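Local coordinates for putative uncharacterized protein (Chromobacterium violaceum, PDB 4RMM) that is of unknown function but, as a hotdog-fold protein of the thioesterase superfamily, probably hydrolyses acyl-CoA thioesters, at residues D96-G101 against S132-V137; Q104-Q109 against A126-R131; H121-A126 against V137-F142. All coordinates share one frame; numbering follows the deposited sequence.

Contact 1: residues D96-G101 against S132-V137; sequences DYLRPG and SKPVAV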
ATOM      1  N   ASP A  96       1.320 -10.249   4.555  1.00 41.35           N
ATOM      2  CA  ASP A  96       0.629 -10.954   5.630  1.00 40.74           C
ATOM      3  C   ASP A  96       0.796 -10.174   6.918  1.00 49.19           C
ATOM      4  O   ASP A  96       1.898  -9.795   7.278  1.00 38.65           O
ATOM      5  CB  ASP A  96       1.184 -12.370   5.846  1.00 41.12           C
ATOM      6  CG  ASP A  96       0.748 -13.334   4.774  1.00 63.12           C
ATOM      7  OD1 ASP A  96       1.508 -13.535   3.805  1.00 64.19           O
ATOM      8  OD2 ASP A  96      -0.368 -13.883   4.894  1.00 74.79           O
ATOM      9  N   TYR A  97      -0.303  -9.932   7.610  1.00 37.63           N
ATOM     10  CA  TYR A  97      -0.287  -9.216   8.873  1.00 50.92           C
ATOM     11  C   TYR A  97      -0.303 -10.354   9.861  1.00 54.35           C
ATOM     12  O   TYR A  97      -1.262 -11.126   9.916  1.00 60.39           O
ATOM     13  CB  TYR A  97      -1.532  -8.337   9.008  1.00 50.25           C
ATOM     14  CG  TYR A  97      -1.488  -7.099   8.126  1.00 56.07           C
ATOM     15  CD1 TYR A  97      -1.146  -5.853   8.662  1.00 37.70           C
ATOM     16  CD2 TYR A  97      -1.776  -7.172   6.755  1.00 46.82           C
ATOM     17  CE1 TYR A  97      -1.089  -4.716   7.863  1.00 40.45           C
ATOM     18  CE2 TYR A  97      -1.728  -6.033   5.944  1.00 45.31           C
ATOM     19  CZ  TYR A  97      -1.382  -4.807   6.509  1.00 50.71           C
ATOM     20  OH  TYR A  97      -1.328  -3.658   5.743  1.00 39.97           O
ATOM     21  N   LEU A  98       0.786 -10.460  10.618  1.00 51.29           N
ATOM     22  CA  LEU A  98       0.983 -11.540  11.584  1.00 60.58           C
ATOM     23  C   LEU A  98       0.577 -11.233  13.013  1.00 57.60           C
ATOM     24  O   LEU A  98       0.013 -12.079  13.695  1.00 54.22           O
ATOM     25  CB  LEU A  98       2.458 -11.968  11.544  1.00 44.67           C
ATOM     26  CG  LEU A  98       2.875 -12.384  10.129  1.00 49.12           C
ATOM     27  CD1 LEU A  98       4.340 -12.697  10.094  1.00 52.80           C
ATOM     28  CD2 LEU A  98       2.038 -13.591   9.682  1.00 52.34           C
ATOM     29  N   ARG A  99       0.865 -10.025  13.469  1.00 58.91           N
ATOM     30  CA  ARG A  99       0.554  -9.653  14.835  1.00 68.78           C
ATOM     31  C   ARG A  99       0.189  -8.189  14.918  1.00 62.52           C
ATOM     32  O   ARG A  99       0.606  -7.389  14.101  1.00 51.46           O
ATOM     33  CB  ARG A  99       1.769  -9.895  15.738  1.00 61.57           C
ATOM     34  CG  ARG A  99       2.468 -11.223  15.514  1.00 66.30           C
ATOM     35  CD  ARG A  99       3.751 -11.310  16.326  1.00 67.48           C
ATOM     36  NE  ARG A  99       4.245 -12.683  16.390  1.00 75.53           N
ATOM     37  CZ  ARG A  99       4.716 -13.357  15.344  1.00 84.55           C
ATOM     38  NH1 ARG A  99       4.765 -12.779  14.147  1.00 84.06           N
ATOM     39  NH2 ARG A  99       5.123 -14.611  15.493  1.00 90.97           N
ATOM     40  N   PRO A 100      -0.593  -7.820  15.930  1.00 65.52           N
ATOM     41  CA  PRO A 100      -0.975  -6.418  16.069  1.00 61.04           C
ATOM     42  C   PRO A 100       0.294  -5.593  16.251  1.00 67.90           C
ATOM     43  O   PRO A 100       1.345  -6.132  16.588  1.00 85.33           O
ATOM     44  CB  PRO A 100      -1.843  -6.427  17.327  1.00 73.44           C
ATOM     45  CG  PRO A 100      -2.411  -7.823  17.337  1.00 70.69           C
ATOM     46  CD  PRO A 100      -1.229  -8.655  16.961  1.00 63.21           C
ATOM     47  N   GLY A 101       0.203  -4.291  16.026  1.00 59.62           N
ATOM     48  CA  GLY A 101       1.364  -3.449  16.210  1.00 58.31           C
ATOM     49  C   GLY A 101       1.370  -2.904  17.627  1.00 59.69           C
ATOM     50  O   GLY A 101       0.310  -2.756  18.244  1.00 68.03           O
ATOM     51  N   SER A 132      11.966 -11.940  15.027  1.00 67.31           N
ATOM     52  CA  SER A 132      11.654 -13.364  14.991  1.00 62.70           C
ATOM     53  C   SER A 132      10.133 -13.520  15.054  1.00 60.79           C
ATOM     54  O   SER A 132       9.585 -14.549  14.668  1.00 79.02           O
ATOM     55  CB  SER A 132      12.320 -14.075  16.180  1.00 64.98           C
ATOM     56  OG  SER A 132      11.378 -14.772  16.975  1.00 71.66           O
ATOM     57  N   LYS A 133       9.469 -12.481  15.558  1.00 60.74           N
ATOM     58  CA  LYS A 133       8.011 -12.434  15.674  1.00 59.05           C
ATOM     59  C   LYS A 133       7.600 -11.128  14.996  1.00 49.51           C
ATOM     60  O   LYS A 133       7.124 -10.192  15.639  1.00 50.42           O
ATOM     61  CB  LYS A 133       7.596 -12.426  17.147  1.00 61.64           C
ATOM     62  CG  LYS A 133       7.981 -13.700  17.890  1.00 71.02           C
ATOM     63  CD  LYS A 133       7.570 -13.639  19.347  1.00 78.62           C
ATOM     64  CE  LYS A 133       7.899 -14.943  20.068  1.00 93.66           C
ATOM     65  NZ  LYS A 133       7.478 -14.919  21.501  1.00 94.08           N
ATOM     66  N   PRO A 134       7.779 -11.057  13.668  1.00 46.32           N
ATOM     67  CA  PRO A 134       7.439  -9.855  12.904  1.00 50.24           C
ATOM     68  C   PRO A 134       5.979  -9.425  12.950  1.00 57.95           C
ATOM     69  O   PRO A 134       5.088 -10.221  13.233  1.00 44.07           O
ATOM     70  CB  PRO A 134       7.940 -10.191  11.500  1.00 51.12           C
ATOM     71  CG  PRO A 134       7.755 -11.682  11.415  1.00 52.62           C
ATOM     72  CD  PRO A 134       8.176 -12.173  12.784  1.00 49.17           C
ATOM     73  N   VAL A 135       5.740  -8.137  12.732  1.00 46.80           N
ATOM     74  CA  VAL A 135       4.387  -7.619  12.723  1.00 46.40           C
ATOM     75  C   VAL A 135       3.752  -7.993  11.373  1.00 47.33           C
ATOM     76  O   VAL A 135       2.565  -8.306  11.290  1.00 43.39           O
ATOM     77  CB  VAL A 135       4.400  -6.092  12.900  1.00 55.68           C
ATOM     78  CG1 VAL A 135       3.085  -5.502  12.462  1.00 45.52           C
ATOM     79  CG2 VAL A 135       4.661  -5.758  14.371  1.00 54.36           C
ATOM     80  N   ALA A 136       4.580  -7.992  10.335  1.00 36.66           N
ATOM     81  CA  ALA A 136       4.153  -8.321   8.980  1.00 47.24           C
ATOM     82  C   ALA A 136       5.349  -8.662   8.088  1.00 49.61           C
ATOM     83  O   ALA A 136       6.464  -8.169   8.294  1.00 43.59           O
ATOM     84  CB  ALA A 136       3.381  -7.146   8.383  1.00 43.92           C
ATOM     85  N   VAL A 137       5.126  -9.540   7.121  1.00 46.83           N
ATOM     86  CA  VAL A 137       6.179  -9.895   6.167  1.00 52.72           C
ATOM     87  C   VAL A 137       5.587  -9.726   4.764  1.00 60.64           C
ATOM     88  O   VAL A 137       4.453 -10.131   4.503  1.00 51.99           O
ATOM     89  CB  VAL A 137       6.673 -11.352   6.346  1.00 53.79           C
ATOM     90  CG1 VAL A 137       7.316 -11.531   7.752  1.00 42.05           C
ATOM     91  CG2 VAL A 137       5.519 -12.309   6.167  1.00 67.00           C
TER

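Contact 2: residues Q104-Q109 against A126-R131; sequences QTLFAQ and AWQDDR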
ATOM      1  N   GLN A 104       5.374   1.088  19.707  1.00 89.58           N
ATOM      2  CA  GLN A 104       6.815   1.203  19.533  1.00 89.43           C
ATOM      3  C   GLN A 104       7.054   1.533  18.063  1.00 92.15           C
ATOM      4  O   GLN A 104       6.171   1.338  17.227  1.00 91.64           O
ATOM      5  CB  GLN A 104       7.495  -0.124  19.863  1.00 90.59           C
ATOM      6  CG  GLN A 104       7.296  -0.609  21.283  1.00 96.09           C
ATOM      7  CD  GLN A 104       7.792  -2.031  21.480  1.00 96.51           C
ATOM      8  OE1 GLN A 104       8.889  -2.383  21.049  1.00 79.56           O
ATOM      9  NE2 GLN A 104       6.986  -2.851  22.141  1.00 99.01           N
ATOM     10  N   THR A 105       8.243   2.031  17.742  1.00 80.59           N
ATOM     11  CA  THR A 105       8.547   2.352  16.355  1.00 85.22           C
ATOM     12  C   THR A 105       8.664   1.048  15.577  1.00 74.10           C
ATOM     13  O   THR A 105       9.189   0.055  16.083  1.00 77.77           O
ATOM     14  CB  THR A 105       9.861   3.140  16.222  1.00 71.59           C
ATOM     15  OG1 THR A 105      10.169   3.312  14.834  1.00 80.00           O
ATOM     16  CG2 THR A 105      10.999   2.404  16.905  1.00 80.78           C
ATOM     17  N   LEU A 106       8.167   1.064  14.346  1.00 72.44           N
ATOM     18  CA  LEU A 106       8.181  -0.104  13.477  1.00 60.61           C
ATOM     19  C   LEU A 106       9.388  -0.098  12.545  1.00 67.98           C
ATOM     20  O   LEU A 106       9.595   0.850  11.793  1.00 80.10           O
ATOM     21  CB  LEU A 106       6.891  -0.137  12.650  1.00 64.49           C
ATOM     22  CG  LEU A 106       6.671  -1.357  11.759  1.00 63.99           C
ATOM     23  CD1 LEU A 106       6.478  -2.608  12.636  1.00 53.25           C
ATOM     24  CD2 LEU A 106       5.451  -1.117  10.867  1.00 53.78           C
ATOM     25  N   PHE A 107      10.183  -1.161  12.608  1.00 68.39           N
ATOM     26  CA  PHE A 107      11.372  -1.307  11.774  1.00 64.61           C
ATOM     27  C   PHE A 107      11.021  -2.158  10.563  1.00 77.26           C
ATOM     28  O   PHE A 107      10.107  -2.982  10.615  1.00 59.20           O
ATOM     29  CB  PHE A 107      12.494  -2.000  12.556  1.00 65.71           C
ATOM     30  CG  PHE A 107      12.998  -1.211  13.734  1.00 78.60           C
ATOM     31  CD1 PHE A 107      14.108  -0.379  13.609  1.00 80.40           C
ATOM     32  CD2 PHE A 107      12.345  -1.278  14.964  1.00 76.06           C
ATOM     33  CE1 PHE A 107      14.561   0.378  14.693  1.00 77.27           C
ATOM     34  CE2 PHE A 107      12.786  -0.527  16.052  1.00 83.05           C
ATOM     35  CZ  PHE A 107      13.897   0.304  15.916  1.00 82.90           C
ATOM     36  N   ALA A 108      11.753  -1.962   9.474  1.00 60.76           N
ATOM     37  CA  ALA A 108      11.523  -2.728   8.257  1.00 49.27           C
ATOM     38  C   ALA A 108      12.800  -2.818   7.450  1.00 48.93           C
ATOM     39  O   ALA A 108      13.539  -1.839   7.319  1.00 53.72           O
ATOM     40  CB  ALA A 108      10.404  -2.086   7.411  1.00 49.20           C
ATOM     41  N   GLN A 109      13.054  -3.999   6.905  1.00 58.43           N
ATOM     42  CA  GLN A 109      14.240  -4.215   6.111  1.00 64.31           C
ATOM     43  C   GLN A 109      13.966  -5.221   5.014  1.00 54.41           C
ATOM     44  O   GLN A 109      13.318  -6.245   5.241  1.00 45.93           O
ATOM     45  CB  GLN A 109      15.378  -4.720   6.995  1.00 63.03           C
ATOM     46  CG  GLN A 109      16.730  -4.651   6.325  1.00 65.30           C
ATOM     47  CD  GLN A 109      17.865  -4.835   7.304  1.00 74.84           C
ATOM     48  OE1 GLN A 109      18.267  -5.959   7.604  1.00 76.23           O
ATOM     49  NE2 GLN A 109      18.381  -3.727   7.822  1.00 69.83           N
ATOM     50  N   ALA A 126       8.730  -6.589   8.664  1.00 43.24           N
ATOM     51  CA  ALA A 126       8.443  -5.453   9.513  1.00 51.55           C
ATOM     52  C   ALA A 126       8.301  -6.002  10.920  1.00 55.43           C
ATOM     53  O   ALA A 126       7.527  -6.921  11.170  1.00 47.98           O
ATOM     54  CB  ALA A 126       7.167  -4.761   9.069  1.00 52.16           C
ATOM     55  N   TRP A 127       9.080  -5.459  11.839  1.00 48.33           N
ATOM     56  CA  TRP A 127       9.022  -5.927  13.213  1.00 63.97           C
ATOM     57  C   TRP A 127       9.227  -4.758  14.144  1.00 66.32           C
ATOM     58  O   TRP A 127       9.382  -3.616  13.711  1.00 70.86           O
ATOM     59  CB  TRP A 127      10.087  -7.001  13.452  1.00 53.91           C
ATOM     60  CG  TRP A 127      11.503  -6.496  13.490  1.00 63.47           C
ATOM     61  CD1 TRP A 127      12.289  -6.346  14.604  1.00 65.35           C
ATOM     62  CD2 TRP A 127      12.300  -6.054  12.377  1.00 57.89           C
ATOM     63  NE1 TRP A 127      13.516  -5.839  14.254  1.00 63.88           N
ATOM     64  CE2 TRP A 127      13.554  -5.651  12.898  1.00 67.03           C
ATOM     65  CE3 TRP A 127      12.077  -5.958  10.996  1.00 58.35           C
ATOM     66  CZ2 TRP A 127      14.584  -5.158  12.082  1.00 69.40           C
ATOM     67  CZ3 TRP A 127      13.103  -5.466  10.183  1.00 58.42           C
ATOM     68  CH2 TRP A 127      14.342  -5.072  10.734  1.00 62.62           C
ATOM     69  N   GLN A 128       9.203  -5.042  15.434  1.00 59.71           N
ATOM     70  CA  GLN A 128       9.391  -3.999  16.413  1.00 64.90           C
ATOM     71  C   GLN A 128      10.377  -4.460  17.469  1.00 67.21           C
ATOM     72  O   GLN A 128      11.541  -4.074  17.455  1.00 76.43           O
ATOM     73  CB  GLN A 128       8.047  -3.632  17.043  1.00 60.67           C
ATOM     74  CG  GLN A 128       7.038  -3.145  16.024  1.00 70.05           C
ATOM     75  CD  GLN A 128       5.738  -2.690  16.644  1.00 61.91           C
ATOM     76  OE1 GLN A 128       4.978  -3.498  17.187  1.00 55.67           O
ATOM     77  NE2 GLN A 128       5.469  -1.391  16.565  1.00 57.24           N
ATOM     78  N   ASP A 129       9.917  -5.317  18.365  1.00 66.62           N
ATOM     79  CA  ASP A 129      10.763  -5.789  19.436  1.00 77.92           C
ATOM     80  C   ASP A 129      11.539  -7.037  19.044  1.00 72.83           C
ATOM     81  O   ASP A 129      12.700  -7.195  19.420  1.00 83.80           O
ATOM     82  CB  ASP A 129       9.901  -6.051  20.670  1.00 87.63           C
ATOM     83  CG  ASP A 129      10.683  -5.961  21.954  1.00 95.00           C
ATOM     84  OD1 ASP A 129      11.478  -5.009  22.095  1.00101.20           O
ATOM     85  OD2 ASP A 129      10.492  -6.833  22.826  1.00112.47           O
ATOM     86  N   ASP A 130      10.908  -7.914  18.271  1.00 55.51           N
ATOM     87  CA  ASP A 130      11.567  -9.143  17.857  1.00 63.89           C
ATOM     88  C   ASP A 130      11.321  -9.487  16.385  1.00 69.47           C
ATOM     89  O   ASP A 130      10.198  -9.807  15.976  1.00 57.63           O
ATOM     90  CB  ASP A 130      11.119 -10.285  18.777  1.00 69.12           C
ATOM     91  CG  ASP A 130      11.561 -11.645  18.289  1.00 74.51           C
ATOM     92  OD1 ASP A 130      12.578 -11.726  17.576  1.00 74.64           O
ATOM     93  OD2 ASP A 130      10.895 -12.641  18.632  1.00 95.92           O
ATOM     94  N   ARG A 131      12.392  -9.423  15.599  1.00 64.38           N
ATOM     95  CA  ARG A 131      12.329  -9.712  14.176  1.00 69.40           C
ATOM     96  C   ARG A 131      12.012 -11.179  13.934  1.00 71.22           C
ATOM     97  O   ARG A 131      11.818 -11.604  12.791  1.00 66.96           O
ATOM     98  CB  ARG A 131      13.655  -9.344  13.514  1.00 55.26           C
ATOM     99  CG  ARG A 131      13.613  -9.375  12.005  1.00 54.44           C
ATOM    100  CD  ARG A 131      14.851  -8.742  11.423  1.00 77.18           C
ATOM    101  NE  ARG A 131      14.799  -8.729   9.966  1.00 65.68           N
ATOM    102  CZ  ARG A 131      15.727  -8.178   9.194  1.00 77.80           C
ATOM    103  NH1 ARG A 131      16.781  -7.593   9.744  1.00 65.75           N
ATOM    104  NH2 ARG A 131      15.600  -8.210   7.872  1.00 69.86           N
TER

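Contact 3: residues H121-A126 against V137-F142; sequences HVLIEA and VARAHF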
ATOM      1  N   HIS A 121      13.511 -10.407  -6.872  1.00 49.17           N
ATOM      2  CA  HIS A 121      12.530 -10.846  -5.885  1.00 54.01           C
ATOM      3  C   HIS A 121      12.959 -10.277  -4.544  1.00 47.81           C
ATOM      4  O   HIS A 121      14.063 -10.535  -4.078  1.00 65.77           O
ATOM      5  CB  HIS A 121      12.480 -12.376  -5.833  1.00 61.29           C
ATOM      6  CG  HIS A 121      11.332 -12.920  -5.038  1.00 83.32           C
ATOM      7  ND1 HIS A 121      10.921 -14.233  -5.130  1.00 89.53           N
ATOM      8  CD2 HIS A 121      10.514 -12.335  -4.133  1.00 93.15           C
ATOM      9  CE1 HIS A 121       9.898 -14.431  -4.318  1.00 87.39           C
ATOM     10  NE2 HIS A 121       9.630 -13.295  -3.700  1.00 86.50           N
ATOM     11  N   VAL A 122      12.074  -9.494  -3.938  1.00 47.73           N
ATOM     12  CA  VAL A 122      12.338  -8.818  -2.674  1.00 50.42           C
ATOM     13  C   VAL A 122      11.484  -9.332  -1.508  1.00 61.48           C
ATOM     14  O   VAL A 122      10.300  -9.614  -1.678  1.00 64.03           O
ATOM     15  CB  VAL A 122      12.065  -7.292  -2.826  1.00 53.06           C
ATOM     16  CG1 VAL A 122      12.354  -6.546  -1.529  1.00 42.18           C
ATOM     17  CG2 VAL A 122      12.893  -6.731  -3.960  1.00 59.67           C
ATOM     18  N   LEU A 123      12.096  -9.444  -0.328  1.00 54.39           N
ATOM     19  CA  LEU A 123      11.397  -9.864   0.891  1.00 47.57           C
ATOM     20  C   LEU A 123      11.538  -8.712   1.876  1.00 51.20           C
ATOM     21  O   LEU A 123      12.632  -8.186   2.080  1.00 52.20           O
ATOM     22  CB  LEU A 123      12.009 -11.141   1.476  1.00 53.96           C
ATOM     23  CG  LEU A 123      11.710 -11.537   2.940  1.00 45.09           C
ATOM     24  CD1 LEU A 123      10.293 -12.094   3.101  1.00 45.82           C
ATOM     25  CD2 LEU A 123      12.733 -12.589   3.377  1.00 61.28           C
ATOM     26  N   ILE A 124      10.416  -8.298   2.448  1.00 39.12           N
ATOM     27  CA  ILE A 124      10.365  -7.204   3.402  1.00 47.45           C
ATOM     28  C   ILE A 124       9.810  -7.749   4.715  1.00 44.85           C
ATOM     29  O   ILE A 124       8.786  -8.436   4.737  1.00 44.68           O
ATOM     30  CB  ILE A 124       9.419  -6.078   2.931  1.00 51.09           C
ATOM     31  CG1 ILE A 124       9.694  -5.736   1.465  1.00 59.33           C
ATOM     32  CG2 ILE A 124       9.600  -4.825   3.798  1.00 54.17           C
ATOM     33  CD1 ILE A 124       9.003  -6.667   0.487  1.00 45.69           C
ATOM     34  N   GLU A 125      10.498  -7.447   5.804  1.00 40.72           N
ATOM     35  CA  GLU A 125      10.054  -7.873   7.124  1.00 40.71           C
ATOM     36  C   GLU A 125       9.847  -6.630   7.961  1.00 46.53           C
ATOM     37  O   GLU A 125      10.672  -5.724   7.967  1.00 63.01           O
ATOM     38  CB  GLU A 125      11.115  -8.738   7.783  1.00 36.78           C
ATOM     39  CG  GLU A 125      11.416 -10.002   7.034  1.00 64.86           C
ATOM     40  CD  GLU A 125      12.765 -10.559   7.411  1.00 70.33           C
ATOM     41  OE1 GLU A 125      12.878 -11.162   8.496  1.00 78.02           O
ATOM     42  OE2 GLU A 125      13.715 -10.371   6.622  1.00 93.08           O
ATOM     43  N   ALA A 126       8.730  -6.589   8.664  1.00 43.24           N
ATOM     44  CA  ALA A 126       8.443  -5.453   9.513  1.00 51.55           C
ATOM     45  C   ALA A 126       8.301  -6.002  10.920  1.00 55.43           C
ATOM     46  O   ALA A 126       7.527  -6.921  11.170  1.00 47.98           O
ATOM     47  CB  ALA A 126       7.167  -4.761   9.069  1.00 52.16           C
ATOM     48  N   VAL A 137       5.126  -9.540   7.121  1.00 46.83           N
ATOM     49  CA  VAL A 137       6.179  -9.895   6.167  1.00 52.72           C
ATOM     50  C   VAL A 137       5.587  -9.726   4.764  1.00 60.64           C
ATOM     51  O   VAL A 137       4.453 -10.131   4.503  1.00 51.99           O
ATOM     52  CB  VAL A 137       6.673 -11.352   6.346  1.00 53.79           C
ATOM     53  CG1 VAL A 137       7.316 -11.531   7.752  1.00 42.05           C
ATOM     54  CG2 VAL A 137       5.519 -12.309   6.167  1.00 67.00           C
ATOM     55  N   ALA A 138       6.343  -9.106   3.866  1.00 39.41           N
ATOM     56  CA  ALA A 138       5.854  -8.915   2.508  1.00 41.57           C
ATOM     57  C   ALA A 138       6.834  -9.484   1.509  1.00 50.39           C
ATOM     58  O   ALA A 138       7.966  -9.832   1.858  1.00 48.11           O
ATOM     59  CB  ALA A 138       5.631  -7.437   2.225  1.00 33.60           C
ATOM     60  N   ARG A 139       6.383  -9.575   0.265  1.00 39.65           N
ATOM     61  CA  ARG A 139       7.184 -10.069  -0.841  1.00 54.12           C
ATOM     62  C   ARG A 139       6.744  -9.358  -2.126  1.00 62.22           C
ATOM     63  O   ARG A 139       5.553  -9.138  -2.356  1.00 46.99           O
ATOM     64  CB  ARG A 139       7.035 -11.589  -0.972  1.00 58.47           C
ATOM     65  CG  ARG A 139       7.526 -12.318   0.287  1.00 60.02           C
ATOM     66  CD  ARG A 139       7.859 -13.789   0.066  1.00 72.58           C
ATOM     67  NE  ARG A 139       8.174 -14.477   1.323  1.00 80.55           N
ATOM     68  CZ  ARG A 139       7.297 -14.672   2.305  1.00 80.96           C
ATOM     69  NH1 ARG A 139       6.052 -14.232   2.178  1.00 82.14           N
ATOM     70  NH2 ARG A 139       7.657 -15.309   3.414  1.00 92.34           N
ATOM     71  N   ALA A 140       7.722  -8.987  -2.940  1.00 42.55           N
ATOM     72  CA  ALA A 140       7.466  -8.279  -4.183  1.00 61.57           C
ATOM     73  C   ALA A 140       8.404  -8.709  -5.310  1.00 44.49           C
ATOM     74  O   ALA A 140       9.561  -9.043  -5.067  1.00 49.41           O
ATOM     75  CB  ALA A 140       7.601  -6.788  -3.936  1.00 53.09           C
ATOM     76  N   HIS A 141       7.887  -8.705  -6.537  1.00 43.80           N
ATOM     77  CA  HIS A 141       8.655  -9.065  -7.722  1.00 48.68           C
ATOM     78  C   HIS A 141       8.728  -7.845  -8.604  1.00 49.62           C
ATOM     79  O   HIS A 141       7.720  -7.176  -8.832  1.00 62.01           O
ATOM     80  CB  HIS A 141       7.982 -10.194  -8.513  1.00 46.32           C
ATOM     81  CG  HIS A 141       7.953 -11.504  -7.794  1.00 58.24           C
ATOM     82  ND1 HIS A 141       6.793 -12.226  -7.600  1.00 69.47           N
ATOM     83  CD2 HIS A 141       8.942 -12.227  -7.216  1.00 78.21           C
ATOM     84  CE1 HIS A 141       7.068 -13.330  -6.935  1.00 79.47           C
ATOM     85  NE2 HIS A 141       8.368 -13.356  -6.689  1.00 88.79           N
ATOM     86  N   PHE A 142       9.922  -7.554  -9.104  1.00 51.16           N
ATOM     87  CA  PHE A 142      10.106  -6.415  -9.975  1.00 51.49           C
ATOM     88  C   PHE A 142      10.761  -6.831 -11.268  1.00 55.11           C
ATOM     89  O   PHE A 142      11.522  -7.797 -11.321  1.00 55.58           O
ATOM     90  CB  PHE A 142      10.972  -5.343  -9.317  1.00 48.91           C
ATOM     91  CG  PHE A 142      10.333  -4.676  -8.133  1.00 49.28           C
ATOM     92  CD1 PHE A 142      10.295  -5.314  -6.893  1.00 56.80           C
ATOM     93  CD2 PHE A 142       9.794  -3.395  -8.249  1.00 52.29           C
ATOM     94  CE1 PHE A 142       9.736  -4.691  -5.783  1.00 58.21           C
ATOM     95  CE2 PHE A 142       9.228  -2.753  -7.145  1.00 47.51           C
ATOM     96  CZ  PHE A 142       9.201  -3.406  -5.908  1.00 59.63           C
TER

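Contact 1: residues D96-G101 against S132-V137
Arg99 NH1 donates to Pro134 O over 2.7 Å, meeting a lone pair in the carbonyl plane. The N-H is bent to 137°, and the oxygen lies somewhat out of the guanidinium plane. The bond ties the chain leaving strand 89-97 to the chain that enters strand 136-143 of the hotdog sheet, beside a classic beta bulge, where two successive residues, Val135 and Ala136, stand against the single Ala126 of the next strand. Val135 O is gripped twice from one face of its plane, by Leu98 N at 2.9 Å and more distantly by Arg99 N. Regular pairing follows: Asp96 N bonds to Val137 O at 3.1 Å, with a return bond from Val137 N to Asp96 O. Ala136 suits the next position, for its small CB fits only 3.2 Å from Asp96 O. Opposite it, Tyr97 sends its hydroxyl to Glu71 of the second subunit and to the backbone N of Ile66, while Asp96 pairs with a strand of that subunit and carries the sheet across the interface.

Extended from CG to NE, Arg99 lays its guanidinium over Lys133, whose CA sits over the centre of the plane, 3.4 Å from Arg99 CZ. The lysine chain leads away, leaving Arg99 NE and Lys133 NZ 6.4 Å apart. Leu98 supplies the apolar contact, its CD1 branch lying 3.8 Å from Pro134 CG and 4.0 Å from Val137 CG1.

Contact 2: residues Q104-Q109 against A126-R131
Ala126 faces Ala108 in a non-hydrogen-bonded antiparallel pair, and its CA-H also points to Phe107 O, with CA and O 3.2 Å apart. Two methyl groups suit this side of the sheet, because Phe69 and Met70 of helix 67-80 pack onto them.

Trp127 next pairs with Phe107 through two backbone bonds, Phe107 N to Trp127 O at 2.8 Å and Trp127 N to Phe107 O at 2.9 Å. Its CG takes the crowded position between backbone N and carbonyl carbon (chi1 72°), and the broad indole lies between two aliphatic groups. Phe107 CB makes a CH-pi contact over one face, 3.8 Å from the centroid of the six-membered ring, and Arg131 CD covers the opposite face. The phenyl ring of Phe107 is inclined only modestly to the indole and displaced well to one side, leaving little ring-on-ring stacking.

Gln128 uses its chain carbons for packing: CG rests 3.5 Å from Leu106 CD1. Its OE1 accepts from the backbone N of Arg102. Asp129 merely brushes the end of Gln104 with its CB.

Arg131 doubles back, extended from CG to NE, and Trp127 CH2 lies against one face of its guanidinium, off centre toward the rim of that group. NH1 donates to Gln109 OE1 over 3.1 Å from above the amide plane, the two flat groups standing 72° apart. NH2 pairs with Glu125, and Gln109 NE2 is held by Asp37. The whole is the open end of the antiparallel hairpin 106-115/119-127 in the hotdog sheet, with a tryptophan sandwiched where the second strand ends.

Contact 3: residues H121-A126 against V137-F142
His121 holds CG anti to the backbone N (chi1 -169°), whereas His141 turns its CG anti to the carbonyl carbon, and these choices bring the two rings of one non-hydrogen-bonded pair together. The side chains run side by side and point the same way, yet the rings meet in a T-shape, with planes at 65° and centroids 3.9 Å apart. The edge of His141 enters the face of His121, with NE2 of His141 only 3.0 Å above the centre of the His121 ring, a tight fit. ND1 of His141 is hydrogen-bonded to OD2 of Asp92, which helps to fix that ring's rotation.

Leu123 and Arg139 repeat the side-by-side theme two residues along. Arg139 is extended from CG to NE, and Leu123 CD1 lies over one face of its guanidinium, 3.7 Å from NE. A long arginine suits this exposed face of the sheet, the side that carries His121, Leu123 and His141, because its flat head can rest on an apolar methyl.

Four backbone bonds alternate with the non-hydrogen-bonded pairs. Val122 N reaches Ala140 O at 2.8 Å, and Ala138 N reaches Ile124 O at 2.7 Å; each has its return bond, that from Ile124 N coming from above the carbonyl plane of Ala138. The strand segments are antiparallel, their directions 162° apart.

On the other side of the sheet, the small CB of Ala138 admits Ile124 CD1 at 3.9 Å, and Val122 CG2 meets Phe142 CD1 at 4.2 Å. Helix 67-80, the central helix of the hotdog fold, packs on this side: Ala74 on Val122 and Ile124, Leu78 on Phe142. Strand 89-97 flanks Ala138 with Phe93 and Leu95, while Cys110 of strand 106-115 touches Val122 and Ile124.

All three contacts belong to one antiparallel sheet, read across strands 106-115, 119-127, 136-143 and 89-97. Contacts 1 and 2, with centres about 9 Å apart, join at Ala126: its O lies 2.7 Å from Val135 N and its N lies 2.8 Å from Ala136 O, both probable hydrogen bonds across the bulge. Contact 3 continues the same two strands, sharing Val137 with contact 1 and Ala126 with contact 2, its centre about 13 Å and 15 Å from theirs. The Arg131-Glu125 salt bridge (NH2 to OE2, 3.1 Å) spans contacts 2 and 3. Only contact 1 meets the second subunit; hotdog thioesterases commonly place their active sites at such interfaces, though no catalytic residue is assigned here.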